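Local coordinates for putative phage capsid protein (Corynebacterium diphtheriae NCTC 13129, PDB 2R9I) that is of unknown function but probably serves as a phage shell subunit, represented here by its helical N-terminal domain, at residues Leu16-Ala20 and Ile46-Ile50. Sequence-based numbering, arbitrary orientation.
Sequences LMDSA and IISEI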
ATOM      1  N   LEU A  16       3.120   0.690  -5.432  1.00 20.00           N
ATOM      2  CA  LEU A  16       3.542  -0.357  -4.576  1.00 20.00           C
ATOM      3  C   LEU A  16       2.891  -1.650  -4.959  1.00 20.00           C
ATOM      4  O   LEU A  16       3.482  -2.678  -4.864  1.00 67.71           O
ATOM      5  CB  LEU A  16       3.184  -0.003  -3.153  1.00 20.00           C
ATOM      6  CG  LEU A  16       4.268   0.580  -2.270  1.00 20.00           C
ATOM      7  CD1 LEU A  16       5.371   1.141  -3.067  1.00 20.00           C
ATOM      8  CD2 LEU A  16       3.695   1.604  -1.399  1.00 20.00           C
HETATM    9  N   MSE A  17       1.652  -1.600  -5.381  1.00 68.05           N
HETATM   10  CA  MSE A  17       0.935  -2.797  -5.720  1.00 68.33           C
HETATM   11  C   MSE A  17       1.482  -3.311  -7.003  1.00 67.82           C
HETATM   12  O   MSE A  17       1.669  -4.474  -7.185  1.00 68.17           O
HETATM   13  CB  MSE A  17      -0.513  -2.449  -5.924  1.00 69.58           C
HETATM   14  CG  MSE A  17      -1.354  -2.851  -4.800  1.00 71.24           C
HETATM   15 SE   MSE A  17      -1.493  -4.679  -4.970  0.60 77.99          SE
HETATM   16  CE  MSE A  17      -2.312  -5.137  -3.345  1.00 74.14           C
ATOM     17  N   ASP A  18       1.713  -2.401  -7.911  1.00 67.73           N
ATOM     18  CA  ASP A  18       2.335  -2.724  -9.213  1.00 67.15           C
ATOM     19  C   ASP A  18       3.682  -3.406  -8.979  1.00 67.24           C
ATOM     20  O   ASP A  18       3.948  -4.484  -9.548  1.00 67.57           O
ATOM     21  CB  ASP A  18       2.487  -1.430 -10.060  1.00 67.52           C
ATOM     22  CG  ASP A  18       2.856  -1.697 -11.548  0.70 68.34           C
ATOM     23  OD1 ASP A  18       1.942  -1.792 -12.401  0.70 70.22           O
ATOM     24  OD2 ASP A  18       4.052  -1.773 -11.892  0.70 65.03           O
ATOM     25  N   SER A  19       4.524  -2.835  -8.103  1.00 66.86           N
ATOM     26  CA  SER A  19       5.855  -3.404  -7.928  1.00 66.57           C
ATOM     27  C   SER A  19       5.889  -4.724  -7.156  1.00 66.40           C
ATOM     28  O   SER A  19       6.792  -5.562  -7.397  1.00 66.22           O
ATOM     29  CB  SER A  19       6.868  -2.388  -7.410  1.00 66.11           C
ATOM     30  OG  SER A  19       6.564  -2.012  -6.124  1.00 66.57           O
ATOM     31  N   ALA A  20       4.916  -4.916  -6.264  1.00 66.35           N
ATOM     32  CA  ALA A  20       4.709  -6.203  -5.584  1.00 66.99           C
ATOM     33  C   ALA A  20       4.326  -7.271  -6.602  1.00 68.27           C
ATOM     34  O   ALA A  20       4.695  -8.448  -6.462  1.00 68.82           O
ATOM     35  CB  ALA A  20       3.633  -6.092  -4.542  1.00 66.39           C
ATOM     36  N   ILE A  46       7.199  -5.252   0.610  1.00 66.93           N
ATOM     37  CA  ILE A  46       6.441  -4.324  -0.194  1.00 66.12           C
ATOM     38  C   ILE A  46       5.000  -4.420   0.237  1.00 66.51           C
ATOM     39  O   ILE A  46       4.381  -3.393   0.494  1.00 66.46           O
ATOM     40  CB  ILE A  46       6.585  -4.624  -1.676  1.00 65.93           C
ATOM     41  CG1 ILE A  46       8.043  -4.382  -2.107  1.00 64.11           C
ATOM     42  CG2 ILE A  46       5.637  -3.765  -2.470  1.00 63.78           C
ATOM     43  CD1 ILE A  46       8.304  -4.784  -3.573  1.00 62.67           C
ATOM     44  N   ILE A  47       4.461  -5.629   0.386  1.00 66.71           N
ATOM     45  CA  ILE A  47       3.054  -5.695   0.823  1.00 67.91           C
ATOM     46  C   ILE A  47       2.843  -5.038   2.199  1.00 67.55           C
ATOM     47  O   ILE A  47       1.830  -4.388   2.451  1.00 67.81           O
ATOM     48  CB  ILE A  47       2.338  -7.123   0.697  1.00 68.05           C
ATOM     49  CG1 ILE A  47       2.316  -7.872   2.012  1.00 69.33           C
ATOM     50  CG2 ILE A  47       2.831  -7.979  -0.508  1.00 68.88           C
ATOM     51  CD1 ILE A  47       1.150  -7.442   2.875  1.00 71.40           C
ATOM     52  N   SER A  48       3.809  -5.187   3.084  1.00 67.60           N
ATOM     53  CA  SER A  48       3.716  -4.515   4.373  1.00 67.96           C
ATOM     54  C   SER A  48       3.585  -2.992   4.209  1.00 67.44           C
ATOM     55  O   SER A  48       2.903  -2.321   4.985  1.00 67.42           O
ATOM     56  CB  SER A  48       4.947  -4.845   5.197  1.00 67.57           C
ATOM     57  OG  SER A  48       4.733  -4.440   6.516  1.00 69.03           O
ATOM     58  N   GLU A  49       4.229  -2.458   3.182  1.00 67.43           N
ATOM     59  CA  GLU A  49       4.151  -1.022   2.909  1.00 67.93           C
ATOM     60  C   GLU A  49       2.831  -0.605   2.263  1.00 67.63           C
ATOM     61  O   GLU A  49       2.333   0.490   2.566  1.00 68.16           O
ATOM     62  CB  GLU A  49       5.330  -0.548   2.041  1.00 67.69           C
ATOM     63  CG  GLU A  49       6.657  -0.508   2.753  1.00 68.62           C
ATOM     64  CD  GLU A  49       6.666   0.310   4.048  1.00 73.55           C
ATOM     65  OE1 GLU A  49       5.751   1.162   4.279  1.00 78.30           O
ATOM     66  OE2 GLU A  49       7.613   0.094   4.852  1.00 72.83           O
ATOM     67  N   ILE A  50       2.297  -1.451   1.373  1.00 66.96           N
ATOM     68  CA  ILE A  50       0.954  -1.281   0.831  1.00 67.21           C
ATOM     69  C   ILE A  50      -0.064  -1.175   1.967  1.00 68.21           C
ATOM     70  O   ILE A  50      -0.840  -0.218   2.000  1.00 68.70           O
ATOM     71  CB  ILE A  50       0.530  -2.422  -0.127  1.00 67.08           C
ATOM     72  CG1 ILE A  50       1.362  -2.407  -1.407  1.00 66.24           C
ATOM     73  CG2 ILE A  50      -0.934  -2.294  -0.498  1.00 65.94           C
ATOM     74  CD1 ILE A  50       1.523  -3.774  -2.064  1.00 65.96           C
TER
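No flat group carries this contact; Leu-16 and Ala-20 meet Ile-46 and Ile-50 through aliphatic carbons. The carboxylate of Glu-49 turns from the contact, and Glu-49 CB lies 4.4 Å from Leu-16 CD2. Ile-50 loses more surface to the other segment than any other residue here. Its CG1 is anti to the carbonyl carbon (chi1 -67°) and reaches 3.5 Å from Leu-16 CB. From there CD1 extends over the backbone of segment 16-20, 3.8 Å from Met-17 CA, and also touches Ala-20 CB. Met-17, deposited as selenomethionine, bends at chi2; its CG lies near Ile-50 CD1 and the side chains cross at about a right angle. One turn earlier, Ile-46 places its CG2 branch 3.7 Å from Ala-20 CB and 3.4 Å from Leu-16 O. That oxygen already accepts a hydrogen bond from Ala-20 N. Ile-46 CD1 branches off toward Ser-19, 4.1 Å from Ser-19 OG, which is hydrogen-bonded to Asn-15 O. Helices 6-26 and 33-71 form a helical hairpin. The axes of segments 16-20 and 46-50 run nearly antiparallel, at 159°, and approach to 9.3 Å. No hydrogen bond or salt bridge crosses between them, so apolar packing holds this part of the hairpin together.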